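Local atomic coordinates of probable hydrolase (Pseudomonas aeruginosa, PDB entry 3OM8), a protein that probably works as an alpha/beta-fold hydrolase, perhaps as a 3-oxoadipate enol-lactonase. Residues B[106-111]-B[124-129]; B[211-216]-B[229-234]. One frame throughout, in Å; residues are numbered along the deposited sequence.

How the interactions relate
Both contacts lie on the same side of the chain's centre in an alpha/beta hydrolase fold, with their own centres about 10 Å apart. Interaction 1 ties helix 102-113 to the loop after strand 118-124; interaction 2 lays helix 224-233 on the neighbouring strand 211-216. They meet directly: Asn125 N lies 2.8 Å from Ile214 O, a probable backbone hydrogen bond, and Ile230 CD1 packs 3.8 Å from Gln108 OE1. Ile230 thus bridges the two: its CG2 meets Val213 within interaction 2 and its CD1 touches the Gln108 amide of interaction 1. Interaction 1 is next to the presumed Ser101-Asp219-His246 triad, through Thr126, which is bonded to the backbone of Ser101.

Interaction 1: B[106-111]-B[124-129]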
loop_
_atom_site.group_PDB
_atom_site.type_symbol
_atom_site.label_atom_id
_atom_site.label_comp_id
_atom_site.label_asym_id
_atom_site.label_seq_id
_atom_site.Cartn_x
_atom_site.Cartn_y
_atom_site.Cartn_z
ATOM N N VAL B 106 -21.486 2.806 1.838
ATOM C CA VAL B 106 -22.594 1.926 1.506
ATOM C C VAL B 106 -22.097 0.485 1.354
ATOM O O VAL B 106 -22.730 -0.459 1.827
ATOM C CB VAL B 106 -23.317 2.386 0.230
ATOM C CG1 VAL B 106 -24.435 1.414 -0.125
ATOM C CG2 VAL B 106 -23.886 3.794 0.428
ATOM N N GLY B 107 -20.948 0.325 0.704
ATOM C CA GLY B 107 -20.343 -0.985 0.544
ATOM C C GLY B 107 -20.101 -1.686 1.867
ATOM O O GLY B 107 -20.487 -2.841 2.049
ATOM N N GLN B 108 -19.453 -0.994 2.798
ATOM C CA GLN B 108 -19.162 -1.591 4.094
ATOM C C GLN B 108 -20.453 -1.989 4.809
ATOM O O GLN B 108 -20.512 -3.049 5.442
ATOM C CB GLN B 108 -18.354 -0.628 4.957
ATOM C CG GLN B 108 -16.978 -0.304 4.400
ATOM C CD GLN B 108 -16.415 0.962 4.995
ATOM O OE1 GLN B 108 -16.029 0.992 6.159
ATOM N NE2 GLN B 108 -16.379 2.027 4.200
ATOM N N TRP B 109 -21.482 -1.145 4.685
ATOM C CA TRP B 109 -22.790 -1.417 5.277
ATOM C C TRP B 109 -23.432 -2.674 4.693
ATOM O O TRP B 109 -23.932 -3.522 5.431
ATOM C CB TRP B 109 -23.743 -0.221 5.104
ATOM C CG TRP B 109 -25.015 -0.362 5.893
ATOM C CD1 TRP B 109 -25.247 0.099 7.154
ATOM C CD2 TRP B 109 -26.223 -1.027 5.483
ATOM N NE1 TRP B 109 -26.520 -0.228 7.553
ATOM C CE2 TRP B 109 -27.140 -0.919 6.545
ATOM C CE3 TRP B 109 -26.617 -1.700 4.322
ATOM C CZ2 TRP B 109 -28.429 -1.456 6.481
ATOM C CZ3 TRP B 109 -27.895 -2.235 4.261
ATOM C CH2 TRP B 109 -28.785 -2.110 5.332
ATOM N N LEU B 110 -23.430 -2.791 3.368
ATOM C CA LEU B 110 -23.988 -3.977 2.734
ATOM C C LEU B 110 -23.263 -5.242 3.211
ATOM O O LEU B 110 -23.891 -6.271 3.461
ATOM C CB LEU B 110 -23.930 -3.860 1.214
ATOM C CG LEU B 110 -24.813 -2.760 0.641
ATOM C CD1 LEU B 110 -24.415 -2.411 -0.787
ATOM C CD2 LEU B 110 -26.272 -3.181 0.715
ATOM N N ALA B 111 -21.945 -5.160 3.357
ATOM C CA ALA B 111 -21.168 -6.321 3.780
ATOM C C ALA B 111 -21.517 -6.688 5.213
ATOM O O ALA B 111 -21.471 -7.854 5.594
ATOM C CB ALA B 111 -19.680 -6.052 3.649
ATOM N N ALA B 124 -13.176 1.993 -2.723
ATOM C CA ALA B 124 -12.227 2.964 -3.260
ATOM C C ALA B 124 -12.325 4.303 -2.538
ATOM O O ALA B 124 -13.421 4.813 -2.315
ATOM C CB ALA B 124 -12.453 3.157 -4.752
ATOM N N ASN B 125 -11.175 4.869 -2.184
ATOM C CA ASN B 125 -11.120 6.187 -1.579
ATOM C C ASN B 125 -12.274 6.375 -0.598
ATOM O O ASN B 125 -13.160 7.214 -0.805
ATOM C CB ASN B 125 -11.190 7.256 -2.670
ATOM C CG ASN B 125 -10.032 7.168 -3.656
ATOM O OD1 ASN B 125 -9.007 7.824 -3.479
ATOM N ND2 ASN B 125 -10.208 6.379 -4.714
ATOM N N THR B 126 -12.272 5.572 0.455
ATOM C CA THR B 126 -13.369 5.575 1.397
ATOM C C THR B 126 -12.859 5.479 2.825
ATOM O O THR B 126 -11.655 5.579 3.081
ATOM C CB THR B 126 -14.363 4.433 1.118
ATOM O OG1 THR B 126 -15.559 4.643 1.886
ATOM C CG2 THR B 126 -13.751 3.087 1.488
ATOM N N SER B 127 -13.785 5.280 3.752
ATOM C CA SER B 127 -13.453 5.316 5.159
ATOM C C SER B 127 -14.538 4.646 5.983
ATOM O O SER B 127 -15.678 4.516 5.538
ATOM C CB SER B 127 -13.266 6.766 5.600
ATOM O OG SER B 127 -13.289 6.878 7.007
ATOM N N ALA B 128 -14.172 4.217 7.184
ATOM C CA ALA B 128 -15.126 3.636 8.115
ATOM C C ALA B 128 -15.572 4.657 9.157
ATOM O O ALA B 128 -16.462 4.384 9.956
ATOM C CB ALA B 128 -14.528 2.424 8.795
ATOM N N TRP B 129 -14.949 5.831 9.150
ATOM C CA TRP B 129 -15.276 6.858 10.134
ATOM C C TRP B 129 -14.655 8.193 9.769
ATOM O O TRP B 129 -13.434 8.330 9.739
ATOM C CB TRP B 129 -14.837 6.439 11.536
ATOM C CG TRP B 129 -14.942 7.540 12.564
ATOM C CD1 TRP B 129 -16.085 8.016 13.147
ATOM C CD2 TRP B 129 -13.858 8.290 13.131
ATOM N NE1 TRP B 129 -15.774 9.012 14.041
ATOM C CE2 TRP B 129 -14.415 9.198 14.051
ATOM C CE3 TRP B 129 -12.470 8.276 12.954
ATOM C CZ2 TRP B 129 -13.633 10.090 14.787
ATOM C CZ3 TRP B 129 -11.694 9.159 13.687
ATOM C CH2 TRP B 129 -12.279 10.055 14.590
#
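Gln108 reaches from helix 102-113 to the backbone of Ser127 and the side of Ala128, in the loop that follows strand 118-124 of an alpha/beta hydrolase fold. The helix starts directly after Ser101, within a GxSxG segment that has the pattern of a nucleophile elbow.

One polar bond crosses the contact: Gln108 NE2 donates to Ser127 O at 2.9 Å. It is nearly straight, with an N-H...O angle of 166°, and the acceptor lies almost in the plane of the Gln108 amide. Seen from the acceptor, the donor sits above the carbonyl plane, 61° out of it, and so not on a lone pair. The same NE2 also bonds to Gly104 O, one turn earlier in the helix. Two carbonyl oxygens around this nitrogen support the modelled placement of the amide and limit its rotation. The reach follows from the torsions: CG stands anti to the carbonyl carbon (chi1 -64°), and the chain runs on extended beyond it.

Van der Waals contacts complete the interface. The other end of the amide, Gln108 OE1, rests against Ala128, 3.4 Å from its CB and equally close to its CA. Leu200, Leu204 and Ile230 also pack on the Gln108 side chain, which is buried.

Thr126 approaches Gln108 from the opposite direction. Its hydroxyl forms a hydrogen bond with Ser101 O, which connects the loop to the presumed nucleophile residue through that residue's backbone. Towards Gln108 it contributes mainly packing: Thr126 OG1 is 3.6 Å from Gln108 NE2, longer than a hydrogen bond would normally be, and Thr126 CG2 lies 3.9 Å from that same nitrogen.

Interaction 2: B[211-216]-B[229-234]; sequences TLVIAG and LIAASI
Thr211 and Val213 meet Ile234, Ile230 and Ala231 without any aromatic ring or side-chain amide; the flat element here is strand 211-216 itself. One face of it carries Thr211 and Val213 against helix 224-233 and the residue after it, the other carries Leu212 and Ile214 against helix 253-264, and strands 118-124 and 238-242 line its two edges. The helix is the crossover of the beta-alpha-beta unit 211-216, 224-233, 238-242.

The whole contact is van der Waals, with no hydrogen bond across it, and is apolar where Val213 meets Ile230 and Ala231. Val213 and Ala231 mark the close approach, with CA atoms 6.1 Å apart. Val213 works through one branch: its CG2, anti to the carbonyl carbon, lies 3.8 Å from Ile230 CG2. That same methyl is also 4.1 Å from Ala231 CB, so one methyl touches two successive helix residues.

At the start of the strand, Thr211 and Ile234 cross at about a right angle. Thr211 OG1 is bonded to Arg209 O. Ile234 presents both arms, CG2 at 3.8 Å and CD1 at 4.0 Å from Thr211 OG1, while Thr211 CG2 lies 4.1 Å from Ile234 CD1.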
loop_
_atom_site.group_PDB
_atom_site.type_symbol
_atom_site.label_atom_id
_atom_site.label_comp_id
_atom_site.label_asym_id
_atom_site.label_seq_id
_atom_site.Cartn_x
_atom_site.Cartn_y
_atom_site.Cartn_z
ATOM N N THR B 211 -12.351 -8.583 0.227
ATOM C CA THR B 211 -12.339 -7.142 0.099
ATOM C C THR B 211 -11.040 -6.592 -0.476
ATOM O O THR B 211 -9.963 -6.895 0.017
ATOM C CB THR B 211 -12.558 -6.491 1.472
ATOM O OG1 THR B 211 -13.771 -6.991 2.049
ATOM C CG2 THR B 211 -12.634 -4.987 1.333
ATOM N N LEU B 212 -11.155 -5.765 -1.510
ATOM C CA LEU B 212 -10.035 -4.963 -1.990
ATOM C C LEU B 212 -10.258 -3.501 -1.599
ATOM O O LEU B 212 -11.335 -2.954 -1.829
ATOM C CB LEU B 212 -9.912 -5.059 -3.508
ATOM C CG LEU B 212 -8.951 -4.060 -4.155
ATOM C CD1 LEU B 212 -7.511 -4.341 -3.708
ATOM C CD2 LEU B 212 -9.042 -4.114 -5.679
ATOM N N VAL B 213 -9.242 -2.877 -1.012
ATOM C CA VAL B 213 -9.296 -1.462 -0.668
ATOM C C VAL B 213 -8.316 -0.661 -1.523
ATOM O O VAL B 213 -7.117 -0.944 -1.530
ATOM C CB VAL B 213 -8.928 -1.224 0.800
ATOM C CG1 VAL B 213 -8.998 0.262 1.122
ATOM C CG2 VAL B 213 -9.831 -2.014 1.712
ATOM N N ILE B 214 -8.836 0.331 -2.240
ATOM C CA ILE B 214 -8.015 1.262 -3.008
ATOM C C ILE B 214 -7.954 2.595 -2.271
ATOM O O ILE B 214 -8.990 3.122 -1.851
ATOM C CB ILE B 214 -8.590 1.464 -4.420
ATOM C CG1 ILE B 214 -8.704 0.111 -5.132
ATOM C CG2 ILE B 214 -7.729 2.436 -5.221
ATOM C CD1 ILE B 214 -9.313 0.178 -6.500
ATOM N N ALA B 215 -6.750 3.129 -2.087
ATOM C CA ALA B 215 -6.575 4.393 -1.369
ATOM C C ALA B 215 -5.693 5.360 -2.145
ATOM O O ALA B 215 -4.881 4.941 -2.965
ATOM C CB ALA B 215 -6.005 4.157 0.020
ATOM N N GLY B 216 -5.870 6.653 -1.897
ATOM C CA GLY B 216 -5.087 7.678 -2.558
ATOM C C GLY B 216 -4.105 8.248 -1.562
ATOM O O GLY B 216 -4.488 8.644 -0.469
ATOM N N LEU B 229 -6.685 1.382 7.527
ATOM C CA LEU B 229 -7.345 0.882 8.724
ATOM C C LEU B 229 -8.402 -0.146 8.349
ATOM O O LEU B 229 -8.597 -1.126 9.057
ATOM C CB LEU B 229 -7.986 2.021 9.518
ATOM C CG LEU B 229 -8.821 1.575 10.725
ATOM C CD1 LEU B 229 -7.931 0.815 11.709
ATOM C CD2 LEU B 229 -9.530 2.755 11.422
ATOM N N ILE B 230 -9.089 0.089 7.234
ATOM C CA ILE B 230 -10.077 -0.860 6.739
ATOM C C ILE B 230 -9.431 -2.179 6.304
ATOM O O ILE B 230 -9.859 -3.250 6.733
ATOM C CB ILE B 230 -10.874 -0.291 5.561
ATOM C CG1 ILE B 230 -11.790 0.851 6.030
ATOM C CG2 ILE B 230 -11.698 -1.388 4.913
ATOM C CD1 ILE B 230 -12.474 1.579 4.901
ATOM N N ALA B 231 -8.415 -2.097 5.442
ATOM C CA ALA B 231 -7.715 -3.286 4.965
ATOM C C ALA B 231 -7.177 -4.079 6.147
ATOM O O ALA B 231 -7.334 -5.293 6.205
ATOM C CB ALA B 231 -6.576 -2.912 3.996
ATOM N N ALA B 232 -6.565 -3.375 7.096
ATOM C CA ALA B 232 -5.973 -3.998 8.279
ATOM C C ALA B 232 -7.005 -4.665 9.186
ATOM O O ALA B 232 -6.661 -5.505 10.017
ATOM C CB ALA B 232 -5.179 -2.970 9.068
ATOM N N SER B 233 -8.266 -4.304 9.019
ATOM C CA SER B 233 -9.302 -4.744 9.947
ATOM C C SER B 233 -10.107 -5.925 9.417
ATOM O O SER B 233 -10.662 -6.698 10.190
ATOM C CB SER B 233 -10.248 -3.580 10.288
ATOM O OG SER B 233 -9.571 -2.546 10.983
ATOM N N ILE B 234 -10.181 -6.051 8.098
ATOM C CA ILE B 234 -10.990 -7.095 7.476
ATOM C C ILE B 234 -10.125 -8.310 7.129
ATOM O O ILE B 234 -9.135 -8.193 6.408
ATOM C CB ILE B 234 -11.703 -6.573 6.202
ATOM C CG1 ILE B 234 -12.687 -5.455 6.553
ATOM C CG2 ILE B 234 -12.427 -7.703 5.480
ATOM C CD1 ILE B 234 -13.270 -4.739 5.347
#